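PDB 3FFR: phosphoserine aminotransferase SerC from Cytophaga hutchinsonii ATCC 33406, which probably catalyses the pyridoxal-phosphate-dependent transamination between phosphoserine and 2-oxoglutarate in the biosynthesis of serine. Local coordinates for residues A[232-236]-A[237-241]; A[226-229]-A[230-233]. All blocks are in the same frame, centred on the assembly; numbering follows the deposited sequence.

In the fold
Both interactions are local and belong to one short helix, 228-235, some 22 to 23 Å (centre to centre) from the middle of the chain: interaction 2 starts it and interaction 1 ends it. They share L232 and E233, and their centres lie about 8 Å apart. Interaction 2 is the more buried, with four of its eight touching residues inside the fold against two of nine in interaction 1. The start is capped by a threonine hydroxyl and packed by selenium over an imidazole ring; the end is closed by backbone amides, with lysine methylenes along the departing chain. P241 CG comes back to 3.5 Å from S230 OG, joining the two contacts.

Interaction 1 (A[232-236]-A[237-241]); sequences LEKAR and VNQTP
K234 turns its CG beside its own backbone N (chi1 -75°) and bends again at chi2 (-70°), which lays its methylenes along the chain that leaves the helix at 239-241. CB packs 3.3 Å from Q239 O, CG meets the carbonyl of T240, and CD lies 3.9 Å from Q239 OE1, the two long side chains crossing obliquely. The amine is carried away from the loop and bonds to a bound polyether diol that probably came from the crystallisation liquor. Two amides grip K234 O: V237 N and Q239 N, each at 2.9 Å, reach it from opposite faces of the carbonyl plane, both well out of that plane. N238 N then bonds to A235 O at 3.0 Å, closing a type I turn over A235 to N238. Together the Q239-to-K234 and N238-to-A235 bonds define a Schellman motif, in which N238, at positive phi (60°), is the C-prime residue that ends helix 228-235. V237 lies over this end, its CG2 3.2 Å from K234 O. On another side of the helix, the guanidinium of R236 lays one face over L232 CG, which stands 3.7 Å above the plane. Beyond the turn, R37 bonds to Q239 OE1 and to the carbonyls of T240 and P241, while E42 takes Q239 NE2. A235 and N238 pack on Y45 of helix 39-55.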
ATOM      1  N   LEU A 232      -7.574  -0.810 -14.741  1.00 28.61           N
ATOM      2  CA  LEU A 232      -7.836  -1.800 -15.775  1.00 29.96           C
ATOM      3  C   LEU A 232      -6.899  -1.631 -16.953  1.00 30.19           C
ATOM      4  O   LEU A 232      -6.354  -2.608 -17.488  1.00 31.35           O
ATOM      5  CB  LEU A 232      -9.312  -1.760 -16.207  1.00 30.07           C
ATOM      6  CG  LEU A 232      -9.887  -2.928 -17.006  1.00 40.48           C
ATOM      7  CD1 LEU A 232      -9.694  -4.277 -16.247  1.00 35.14           C
ATOM      8  CD2 LEU A 232     -11.367  -2.618 -17.248  1.00 40.26           C
ATOM      9  N   GLU A 233      -6.675  -0.380 -17.316  1.00 29.55           N
ATOM     10  CA  GLU A 233      -5.825  -0.053 -18.442  1.00 32.41           C
ATOM     11  C   GLU A 233      -4.417  -0.618 -18.185  1.00 33.89           C
ATOM     12  O   GLU A 233      -3.780  -1.217 -19.072  1.00 33.18           O
ATOM     13  CB  GLU A 233      -5.802   1.457 -18.614  1.00 33.40           C
ATOM     14  CG  GLU A 233      -4.995   1.961 -19.742  1.00 46.54           C
ATOM     15  CD  GLU A 233      -5.073   3.468 -19.835  1.00 61.29           C
ATOM     16  OE1 GLU A 233      -5.003   4.152 -18.775  1.00 63.58           O
ATOM     17  OE2 GLU A 233      -5.212   3.965 -20.969  1.00 71.41           O
ATOM     18  N   LYS A 234      -3.948  -0.427 -16.955  1.00 29.84           N
ATOM     19  CA  LYS A 234      -2.629  -0.922 -16.555  1.00 28.29           C
ATOM     20  C   LYS A 234      -2.642  -2.449 -16.390  1.00 28.65           C
ATOM     21  O   LYS A 234      -1.699  -3.132 -16.827  1.00 30.17           O
ATOM     22  CB  LYS A 234      -2.084  -0.193 -15.313  1.00 28.50           C
ATOM     23  CG  LYS A 234      -1.599   1.177 -15.606  1.00 30.44           C
ATOM     24  CD  LYS A 234      -0.339   1.169 -16.411  1.00 31.04           C
ATOM     25  CE  LYS A 234       0.317   2.517 -16.499  1.00 38.08           C
ATOM     26  NZ  LYS A 234      -0.144   3.288 -17.625  1.00 38.33           N
ATOM     27  N   ALA A 235      -3.719  -3.006 -15.825  1.00 26.77           N
ATOM     28  CA  ALA A 235      -3.810  -4.459 -15.606  1.00 29.98           C
ATOM     29  C   ALA A 235      -3.664  -5.211 -16.915  1.00 29.89           C
ATOM     30  O   ALA A 235      -3.070  -6.297 -16.977  1.00 29.14           O
ATOM     31  CB  ALA A 235      -5.151  -4.863 -14.917  1.00 29.20           C
ATOM     32  N   ARG A 236      -4.138  -4.580 -17.974  1.00 31.50           N
ATOM     33  CA  ARG A 236      -4.114  -5.200 -19.324  1.00 32.87           C
ATOM     34  C   ARG A 236      -2.700  -5.301 -19.928  1.00 32.42           C
ATOM     35  O   ARG A 236      -2.456  -6.083 -20.855  1.00 31.91           O
ATOM     36  CB  ARG A 236      -5.181  -4.554 -20.223  1.00 35.64           C
ATOM     37  CG  ARG A 236      -6.563  -5.035 -19.705  1.00 42.59           C
ATOM     38  CD  ARG A 236      -7.799  -4.419 -20.330  1.00 54.03           C
ATOM     39  NE  ARG A 236      -8.970  -5.212 -19.926  1.00 55.48           N
ATOM     40  CZ  ARG A 236     -10.231  -4.887 -20.174  1.00 58.47           C
ATOM     41  NH1 ARG A 236     -10.515  -3.755 -20.808  1.00 64.04           N
ATOM     42  NH2 ARG A 236     -11.211  -5.695 -19.772  1.00 57.63           N
ATOM     43  N   VAL A 237      -1.764  -4.572 -19.338  1.00 30.70           N
ATOM     44  CA  VAL A 237      -0.347  -4.649 -19.699  1.00 29.13           C
ATOM     45  C   VAL A 237       0.488  -5.178 -18.512  1.00 29.02           C
ATOM     46  O   VAL A 237       1.702  -5.006 -18.435  1.00 29.34           O
ATOM     47  CB  VAL A 237       0.214  -3.351 -20.294  1.00 28.35           C
ATOM     48  CG1 VAL A 237      -0.435  -3.126 -21.672  1.00 33.04           C
ATOM     49  CG2 VAL A 237       0.035  -2.101 -19.341  1.00 28.54           C
ATOM     50  N   ASN A 238      -0.195  -5.839 -17.595  1.00 28.80           N
ATOM     51  CA  ASN A 238       0.453  -6.464 -16.424  1.00 26.96           C
ATOM     52  C   ASN A 238       1.196  -5.476 -15.551  1.00 28.74           C
ATOM     53  O   ASN A 238       2.290  -5.737 -15.057  1.00 27.44           O
ATOM     54  CB  ASN A 238       1.382  -7.608 -16.878  1.00 26.85           C
ATOM     55  CG  ASN A 238       0.631  -8.707 -17.587  1.00 28.97           C
ATOM     56  OD1 ASN A 238       0.872  -8.986 -18.768  1.00 39.39           O
ATOM     57  ND2 ASN A 238      -0.273  -9.331 -16.890  1.00 27.94           N
ATOM     58  N   GLN A 239       0.530  -4.341 -15.338  1.00 26.69           N
ATOM     59  CA  GLN A 239       1.053  -3.253 -14.508  1.00 26.14           C
ATOM     60  C   GLN A 239      -0.033  -2.642 -13.613  1.00 27.52           C
ATOM     61  O   GLN A 239      -1.208  -2.974 -13.711  1.00 26.78           O
ATOM     62  CB  GLN A 239       1.646  -2.158 -15.411  1.00 27.60           C
ATOM     63  CG  GLN A 239       2.806  -2.604 -16.269  1.00 25.46           C
ATOM     64  CD  GLN A 239       3.410  -1.476 -17.098  1.00 30.83           C
ATOM     65  OE1 GLN A 239       3.206  -0.314 -16.805  1.00 32.57           O
ATOM     66  NE2 GLN A 239       4.152  -1.825 -18.119  1.00 36.25           N
ATOM     67  N   THR A 240       0.433  -1.701 -12.805  1.00 28.71           N
ATOM     68  CA  THR A 240      -0.404  -0.878 -11.897  1.00 27.40           C
ATOM     69  C   THR A 240      -0.187   0.582 -12.213  1.00 28.44           C
ATOM     70  O   THR A 240       0.829   0.954 -12.777  1.00 28.05           O
ATOM     71  CB  THR A 240      -0.067  -1.150 -10.428  1.00 27.25           C
ATOM     72  OG1 THR A 240       1.326  -0.931 -10.204  1.00 28.54           O
ATOM     73  CG2 THR A 240      -0.410  -2.641 -10.051  1.00 25.66           C
ATOM     74  N   PRO A 241      -1.146   1.450 -11.840  1.00 28.79           N
ATOM     75  CA  PRO A 241      -0.950   2.882 -12.142  1.00 27.19           C
ATOM     76  C   PRO A 241       0.235   3.522 -11.444  1.00 28.80           C
ATOM     77  O   PRO A 241       1.014   4.271 -12.058  1.00 28.70           O
ATOM     78  CB  PRO A 241      -2.246   3.513 -11.650  1.00 28.14           C
ATOM     79  CG  PRO A 241      -3.282   2.398 -11.811  1.00 28.56           C
ATOM     80  CD  PRO A 241      -2.516   1.143 -11.379  1.00 27.72           C
TER

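Interaction 2 (A[226-229]-A[230-233])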
ATOM      1  N   HIS A 226      -6.709   5.228  -8.732  1.00 24.87           N
ATOM      2  CA  HIS A 226      -7.413   3.978  -8.506  1.00 26.15           C
ATOM      3  C   HIS A 226      -8.874   3.963  -8.912  1.00 26.64           C
ATOM      4  O   HIS A 226      -9.704   3.311  -8.277  1.00 26.02           O
ATOM      5  CB  HIS A 226      -7.168   3.354  -7.124  1.00 26.77           C
ATOM      6  CG  HIS A 226      -5.826   2.676  -7.002  1.00 26.04           C
ATOM      7  ND1 HIS A 226      -5.308   2.226  -5.800  1.00 25.49           N
ATOM      8  CD2 HIS A 226      -4.891   2.407  -7.939  1.00 25.29           C
ATOM      9  CE1 HIS A 226      -4.124   1.673  -6.017  1.00 29.09           C
ATOM     10  NE2 HIS A 226      -3.832   1.801  -7.306  1.00 26.86           N
ATOM     11  N   THR A 227      -9.180   4.673  -9.990  1.00 26.84           N
ATOM     12  CA  THR A 227     -10.454   4.450 -10.637  1.00 27.18           C
ATOM     13  C   THR A 227     -10.338   3.077 -11.274  1.00 27.39           C
ATOM     14  O   THR A 227      -9.237   2.610 -11.597  1.00 26.56           O
ATOM     15  CB  THR A 227     -10.811   5.461 -11.750  1.00 27.60           C
ATOM     16  OG1 THR A 227      -9.956   5.274 -12.910  1.00 26.52           O
ATOM     17  CG2 THR A 227     -10.746   6.904 -11.207  1.00 27.51           C
ATOM     18  N   ILE A 228     -11.484   2.423 -11.483  1.00 27.11           N
ATOM     19  CA  ILE A 228     -11.467   1.146 -12.181  1.00 26.20           C
ATOM     20  C   ILE A 228     -10.822   1.265 -13.590  1.00 26.05           C
ATOM     21  O   ILE A 228      -9.963   0.466 -13.940  1.00 27.26           O
ATOM     22  CB  ILE A 228     -12.866   0.475 -12.209  1.00 27.00           C
ATOM     23  CG1 ILE A 228     -13.158  -0.091 -10.804  1.00 27.47           C
ATOM     24  CG2 ILE A 228     -12.909  -0.690 -13.235  1.00 26.01           C
ATOM     25  CD1 ILE A 228     -14.606  -0.542 -10.639  1.00 27.57           C
ATOM     26  N   PRO A 229     -11.220   2.253 -14.405  1.00 26.96           N
ATOM     27  CA  PRO A 229     -10.595   2.356 -15.728  1.00 26.82           C
ATOM     28  C   PRO A 229      -9.095   2.561 -15.696  1.00 28.18           C
ATOM     29  O   PRO A 229      -8.366   1.999 -16.516  1.00 30.11           O
ATOM     30  CB  PRO A 229     -11.330   3.534 -16.358  1.00 27.78           C
ATOM     31  CG  PRO A 229     -12.693   3.440 -15.748  1.00 28.16           C
ATOM     32  CD  PRO A 229     -12.406   3.118 -14.314  1.00 26.80           C
ATOM     33  N   SER A 230      -8.643   3.323 -14.725  1.00 27.12           N
ATOM     34  CA  SER A 230      -7.205   3.569 -14.559  1.00 26.51           C
ATOM     35  C   SER A 230      -6.481   2.241 -14.274  1.00 26.74           C
ATOM     36  O   SER A 230      -5.497   1.892 -14.908  1.00 26.53           O
ATOM     37  CB  SER A 230      -6.937   4.615 -13.489  1.00 27.91           C
ATOM     38  OG  SER A 230      -5.550   4.708 -13.175  1.00 29.89           O
HETATM   39  N   MSE A 231      -7.012   1.492 -13.314  1.00 25.35           N
HETATM   40  CA  MSE A 231      -6.399   0.222 -12.904  1.00 27.04           C
HETATM   41  C   MSE A 231      -6.465  -0.826 -14.009  1.00 25.99           C
HETATM   42  O   MSE A 231      -5.507  -1.613 -14.213  1.00 26.94           O
HETATM   43  CB  MSE A 231      -7.050  -0.296 -11.619  1.00 25.56           C
HETATM   44  CG  MSE A 231      -6.706   0.526 -10.379  1.00 26.29           C
HETATM   45 SE   MSE A 231      -7.367  -0.256  -8.766  0.75 24.23          SE
HETATM   46  CE  MSE A 231      -9.255   0.083  -9.046  1.00 27.16           C
ATOM     47  N   LEU A 232      -7.574  -0.810 -14.741  1.00 28.61           N
ATOM     48  CA  LEU A 232      -7.836  -1.800 -15.775  1.00 29.96           C
ATOM     49  C   LEU A 232      -6.899  -1.631 -16.953  1.00 30.19           C
ATOM     50  O   LEU A 232      -6.354  -2.608 -17.488  1.00 31.35           O
ATOM     51  CB  LEU A 232      -9.312  -1.760 -16.207  1.00 30.07           C
ATOM     52  CG  LEU A 232      -9.887  -2.928 -17.006  1.00 40.48           C
ATOM     53  CD1 LEU A 232      -9.694  -4.277 -16.247  1.00 35.14           C
ATOM     54  CD2 LEU A 232     -11.367  -2.618 -17.248  1.00 40.26           C
ATOM     55  N   GLU A 233      -6.675  -0.380 -17.316  1.00 29.55           N
ATOM     56  CA  GLU A 233      -5.825  -0.053 -18.442  1.00 32.41           C
ATOM     57  C   GLU A 233      -4.417  -0.618 -18.185  1.00 33.89           C
ATOM     58  O   GLU A 233      -3.780  -1.217 -19.072  1.00 33.18           O
ATOM     59  CB  GLU A 233      -5.802   1.457 -18.614  1.00 33.40           C
ATOM     60  CG  GLU A 233      -4.995   1.961 -19.742  1.00 46.54           C
ATOM     61  CD  GLU A 233      -5.073   3.468 -19.835  1.00 61.29           C
ATOM     62  OE1 GLU A 233      -5.003   4.152 -18.775  1.00 63.58           O
ATOM     63  OE2 GLU A 233      -5.212   3.965 -20.969  1.00 71.41           O
TER
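I228 O receives L232 N at 2.8 Å, the shortest hydrogen bond of this first helical turn. T227 O takes M231 N in the same i to i+4 pattern at 3.0 Å, and P229 O takes E233 N. T227 is the N-cap of helix 228-235: its OG1, set between the backbone N and the carbonyl carbon (chi1 70°), accepts from S230 N at 3.0 Å and also sits close to S230 CB. A valine here would probably leave S230 N without its capping acceptor and weaken the start of the helix. The neighbouring I228 N is met by N80 OD1, and S230 OG bonds to Y225 O just before the turn. Selenomethionine M231 folds back over the residues ahead of the cap. Its SE stands over one face of the H226 ring, 4.0 Å from the centroid and 28° off the normal, a selenium version of the Met-aromatic contact, while its CG lies 3.6 Å from H226 CD2. The bend at chi3 (-71°) returns CE to within 3.3 Å of H226 O. Both ring nitrogens of H226 are engaged, ND1 by E72 and NE2 by E242, which probably helps hold the ring in the rotation that offers this face to the selenium. I228 and M231 pack against W202 of strand 200-205, and M231 also touches L65 and L67 of the neighbouring outer strand 62-67, so the helix start lies against this end of the large sheet.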